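Local coordinates for alanine glyoxylate transaminase (Thermococcus litoralis, PDB 2ZC0), which catalyses the pyridoxal-phosphate-dependent transfer of an amino group from alanine to glyoxylate, giving pyruvate and glycine, at the interface of chains A and B. Coordinates in Å, arbitrary orientation; residue numbers count along the deposited sequence, not the author numbering. Chains: chain A/B, Alanine glyoxylate transaminase.

Contact 1: the interface of chains A and B. Residues chain A 108, 132, 134, 254; chain B 273, 276-277.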
loop_
_atom_site.group_PDB
_atom_site.type_symbol
_atom_site.label_atom_id
_atom_site.label_comp_id
_atom_site.label_asym_id
_atom_site.label_seq_id
_atom_site.Cartn_x
_atom_site.Cartn_y
_atom_site.Cartn_z
ATOM N N THR A 108 0.064 -23.343 4.503
ATOM C CA THR A 108 -0.520 -22.027 4.764
ATOM C C THR A 108 0.579 -20.972 4.857
ATOM O O THR A 108 0.533 -19.957 4.176
ATOM C CB THR A 108 -1.316 -22.005 6.103
ATOM O OG1 THR A 108 -2.374 -22.972 6.055
ATOM C CG2 THR A 108 -1.920 -20.618 6.355
ATOM N N TYR A 132 -9.535 -23.158 -2.617
ATOM C CA TYR A 132 -9.356 -23.277 -1.162
ATOM C C TYR A 132 -9.603 -21.908 -0.505
ATOM O O TYR A 132 -8.845 -20.976 -0.743
ATOM C CB TYR A 132 -7.926 -23.754 -0.871
ATOM C CG TYR A 132 -7.611 -23.950 0.593
ATOM C CD1 TYR A 132 -6.325 -23.694 1.085
ATOM C CD2 TYR A 132 -8.596 -24.362 1.492
ATOM C CE1 TYR A 132 -6.028 -23.835 2.436
ATOM C CE2 TYR A 132 -8.312 -24.511 2.848
ATOM C CZ TYR A 132 -7.024 -24.243 3.313
ATOM O OH TYR A 132 -6.739 -24.367 4.655
ATOM N N ASN A 134 -9.004 -20.584 2.393
ATOM C CA ASN A 134 -7.940 -19.936 3.117
ATOM C C ASN A 134 -6.941 -19.241 2.228
ATOM O O ASN A 134 -6.413 -18.209 2.609
ATOM C CB ASN A 134 -7.266 -20.900 4.078
ATOM C CG ASN A 134 -7.857 -20.788 5.463
ATOM O OD1 ASN A 134 -9.059 -20.567 5.603
ATOM N ND2 ASN A 134 -7.034 -20.921 6.488
ATOM N N ARG A 254 2.513 -28.549 11.537
ATOM C CA ARG A 254 2.867 -27.297 10.876
ATOM C C ARG A 254 4.199 -27.438 10.134
ATOM O O ARG A 254 5.117 -26.657 10.363
ATOM C CB ARG A 254 2.988 -26.150 11.916
ATOM C CG ARG A 254 1.789 -25.948 12.872
ATOM C CD ARG A 254 0.594 -25.329 12.156
ATOM N NE ARG A 254 0.063 -26.266 11.189
ATOM C CZ ARG A 254 -0.353 -25.963 9.966
ATOM N NH1 ARG A 254 -0.806 -26.942 9.188
ATOM N NH2 ARG A 254 -0.328 -24.708 9.520
ATOM N N GLN B 273 -6.005 -17.736 10.792
ATOM C CA GLN B 273 -6.049 -19.041 10.134
ATOM C C GLN B 273 -5.406 -19.025 8.751
ATOM O O GLN B 273 -4.646 -19.929 8.410
ATOM C CB GLN B 273 -7.492 -19.582 10.056
ATOM C CG GLN B 273 -7.572 -21.044 9.572
ATOM C CD GLN B 273 -8.910 -21.696 9.860
ATOM O OE1 GLN B 273 -9.200 -22.074 11.005
ATOM N NE2 GLN B 273 -9.741 -21.832 8.820
ATOM N N ASP B 276 -1.126 -18.761 9.441
ATOM C CA ASP B 276 -0.401 -19.881 10.045
ATOM C C ASP B 276 -1.334 -21.056 10.363
ATOM O O ASP B 276 -0.876 -22.136 10.725
ATOM C CB ASP B 276 0.359 -19.469 11.330
ATOM C CG ASP B 276 -0.551 -19.238 12.536
ATOM O OD1 ASP B 276 -1.676 -19.780 12.586
ATOM O OD2 ASP B 276 -0.117 -18.514 13.465
ATOM N N PHE B 277 -2.633 -20.829 10.190
ATOM C CA PHE B 277 -3.681 -21.807 10.502
ATOM C C PHE B 277 -3.775 -21.997 12.018
ATOM O O PHE B 277 -4.829 -21.773 12.598
ATOM C CB PHE B 277 -3.456 -23.166 9.825
ATOM C CG PHE B 277 -4.744 -23.856 9.448
ATOM C CD1 PHE B 277 -5.165 -23.887 8.130
ATOM C CD2 PHE B 277 -5.567 -24.424 10.426
ATOM C CE1 PHE B 277 -6.388 -24.468 7.776
ATOM C CE2 PHE B 277 -6.786 -25.005 10.089
ATOM C CZ PHE B 277 -7.202 -25.029 8.759
#
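In this two-fold homodimer interface the last turn of helix 262-276 of chain B, with B:Gln273 and B:Asp276, and B:Phe277 just beyond it, presses against A:Thr108, A:Tyr132, A:Asn134 and A:Arg254, tying each subunit to the active-site wall of its mate. B:Phe277 stands in the middle. The phenol oxygen of A:Tyr132 lies in the plane of that ring, at its edge, 3.8 Å from CD1 of B:Phe277; an aromatic edge carries slight positive charge and suits an oxygen. A:Thr108 reaches the same ring at about a right angle, its hydroxyl OG1 3.6 Å from CD1 of B:Phe277. With CG2 anti to the backbone N (chi1 -60° for OG1), the threonine points its methyl the other way, onto the helix, where CG2 is 4.1 Å from CA of B:Asp276. One group thus serves the ring and the other the backbone. Behind B:Phe277, CG of its own neighbour B:Gln273 sits 3.8 Å above the ring plane, over its centre, and steadies the face. The side chains of A:Asn134 and B:Gln273 cross at about a right angle, with their amide planes 36° apart, and OD1 of A:Asn134 comes to 3.5 Å from NE2 of B:Gln273, a loose polar approach. A:Arg254, bent at chi2 and chi3, folds its guanidinium back so that NH2 gives a hydrogen bond of 2.9 Å to the backbone O of B:Asp276. The donor stands above the carbonyl plane, and the bond is bent (131° at H). The partial negative charge of a helix's last carbonyls may favour a guanidinium here. A leucine in place of A:Arg254 would probably leave the B:Asp276 carbonyl without this donor and the B:Phe277 turn freer to shift. A:Thr108, A:Tyr132 and A:Arg254, the family's phosphate-gripping arginine, also line the aminated cofactor's pocket, so the partner subunit probably helps to hold the cofactor-binding residues in place, the B:Asp276 bond linking it to the phosphate site.

Contact 2: the interface of chains A and B. Residues chain A 263, 267; chain B 1-4, 7.
CG of A:Lys267 and the methyl CD1 of B:Leu7 meet 4.3 Å apart, a light apolar touch in which the lysine lends its aliphatic stem to the leucine. Here, in the homodimer interface, the N-terminal segment of chain B docks on helix 262-272 of chain A, which helps to hold that segment on the partner. Next to it the methylenes of A:Glu263 pass B:Thr4 obliquely, CG lying 3.5 Å from the threonine hydroxyl OG1; a short, mixed side chain fits here because it offers little bulk against the stem. A:Glu263 is the hub, burying 68 Å² near the start of helix 262-272. Its CG is anti to the carbonyl carbon (chi1 -62°), and a bend at chi2 turns the carboxylate toward the chain B N-terminus. The A:Glu263 side chain crosses that of B:Tyr3 at about a right angle, with carboxylate and ring planes 29° apart, and OE1 lies 3.7 Å from CD1 of the tyrosine. Towards the rim, B:Asp2 works as a cap for the short 3-10 helix 3-6: its carboxylate OD2 accepts a hydrogen bond of 3.1 Å from the backbone N of B:Thr4, which comes from above the carboxylate plane. The two carboxylates are neighbours, OD2 of B:Asp2 and OE1 of A:Glu263 being 3.9 Å apart, and this may favour a proton on one of them. An acid suits position 263 because the first turn of the facing 3-10 helix offers a backbone N-H: N of B:Tyr3 donates to OE1 of A:Glu263 at 2.9 Å, nearly along the C-O axis.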
loop_
_atom_site.group_PDB
_atom_site.type_symbol
_atom_site.label_atom_id
_atom_site.label_comp_id
_atom_site.label_asym_id
_atom_site.label_seq_id
_atom_site.Cartn_x
_atom_site.Cartn_y
_atom_site.Cartn_z
ATOM N N GLU A 263 15.683 -14.794 -7.359
ATOM C CA GLU A 263 15.343 -13.688 -6.493
ATOM C C GLU A 263 14.119 -13.931 -5.613
ATOM O O GLU A 263 14.052 -13.432 -4.493
ATOM C CB GLU A 263 15.169 -12.427 -7.339
ATOM C CG GLU A 263 16.442 -11.977 -8.099
ATOM C CD GLU A 263 16.828 -12.895 -9.270
ATOM O OE1 GLU A 263 15.927 -13.400 -9.981
ATOM O OE2 GLU A 263 18.042 -13.096 -9.491
ATOM N N LYS A 267 14.270 -13.512 -1.550
ATOM C CA LYS A 267 13.402 -12.636 -0.782
ATOM C C LYS A 267 12.480 -13.385 0.167
ATOM O O LYS A 267 12.149 -12.890 1.237
ATOM C CB LYS A 267 12.574 -11.745 -1.710
ATOM C CG LYS A 267 13.368 -10.588 -2.279
ATOM C CD LYS A 267 13.953 -9.748 -1.127
ATOM C CE LYS A 267 14.773 -8.591 -1.643
ATOM N NZ LYS A 267 14.377 -7.321 -0.956
ATOM N N MET B 1 16.233 -17.400 -15.138
ATOM C CA MET B 1 15.176 -16.385 -15.401
ATOM C C MET B 1 15.362 -15.264 -14.387
ATOM O O MET B 1 15.893 -15.490 -13.300
ATOM C CB MET B 1 13.791 -17.031 -15.239
ATOM C CG MET B 1 12.625 -16.186 -15.735
ATOM S SD MET B 1 11.008 -16.969 -15.439
ATOM C CE MET B 1 10.695 -17.753 -17.041
ATOM N N ASP B 2 14.949 -14.053 -14.746
ATOM C CA ASP B 2 15.070 -12.908 -13.844
ATOM C C ASP B 2 13.759 -12.800 -13.055
ATOM O O ASP B 2 12.782 -12.252 -13.553
ATOM C CB ASP B 2 15.306 -11.626 -14.660
ATOM C CG ASP B 2 15.533 -10.403 -13.787
ATOM O OD1 ASP B 2 15.695 -9.293 -14.345
ATOM O OD2 ASP B 2 15.551 -10.549 -12.541
ATOM N N TYR B 3 13.730 -13.324 -11.832
ATOM C CA TYR B 3 12.506 -13.282 -11.031
ATOM C C TYR B 3 12.242 -11.928 -10.399
ATOM O O TYR B 3 11.199 -11.706 -9.793
ATOM C CB TYR B 3 12.536 -14.355 -9.943
ATOM C CG TYR B 3 12.596 -15.755 -10.496
ATOM C CD1 TYR B 3 13.818 -16.402 -10.667
ATOM C CD2 TYR B 3 11.437 -16.422 -10.886
ATOM C CE1 TYR B 3 13.890 -17.678 -11.209
ATOM C CE2 TYR B 3 11.497 -17.702 -11.434
ATOM C CZ TYR B 3 12.729 -18.325 -11.591
ATOM O OH TYR B 3 12.800 -19.596 -12.115
ATOM N N THR B 4 13.200 -11.027 -10.535
ATOM C CA THR B 4 13.070 -9.689 -9.989
ATOM C C THR B 4 11.829 -8.989 -10.520
ATOM O O THR B 4 11.132 -8.294 -9.783
ATOM C CB THR B 4 14.308 -8.865 -10.339
ATOM O OG1 THR B 4 15.217 -8.901 -9.231
ATOM C CG2 THR B 4 13.937 -7.430 -10.665
ATOM N N LEU B 7 8.471 -9.757 -8.572
ATOM C CA LEU B 7 8.356 -9.337 -7.194
ATOM C C LEU B 7 7.365 -8.209 -6.976
ATOM O O LEU B 7 7.084 -7.415 -7.875
ATOM C CB LEU B 7 9.730 -8.909 -6.653
ATOM C CG LEU B 7 10.820 -9.980 -6.537
ATOM C CD1 LEU B 7 12.132 -9.306 -6.190
ATOM C CD2 LEU B 7 10.448 -11.030 -5.494
#

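The C-alpha centres of contact 1 and contact 2 lie about 25 Å apart, and no residue of one recurs in the other as given. Yet both draw on the helix that begins at residue 262: contact 2 uses its start in chain A, contact 1 its end in chain B. Because the dimer is two-fold symmetric, each copy of this helix and the residues that follow it does both jobs, receiving the partner's N-terminal segment at one end and reaching the partner's cofactor pocket at the other. The helix thus probably links the docking site of the partner's N-terminal segment with the neighbourhood of the partner's cofactor pocket.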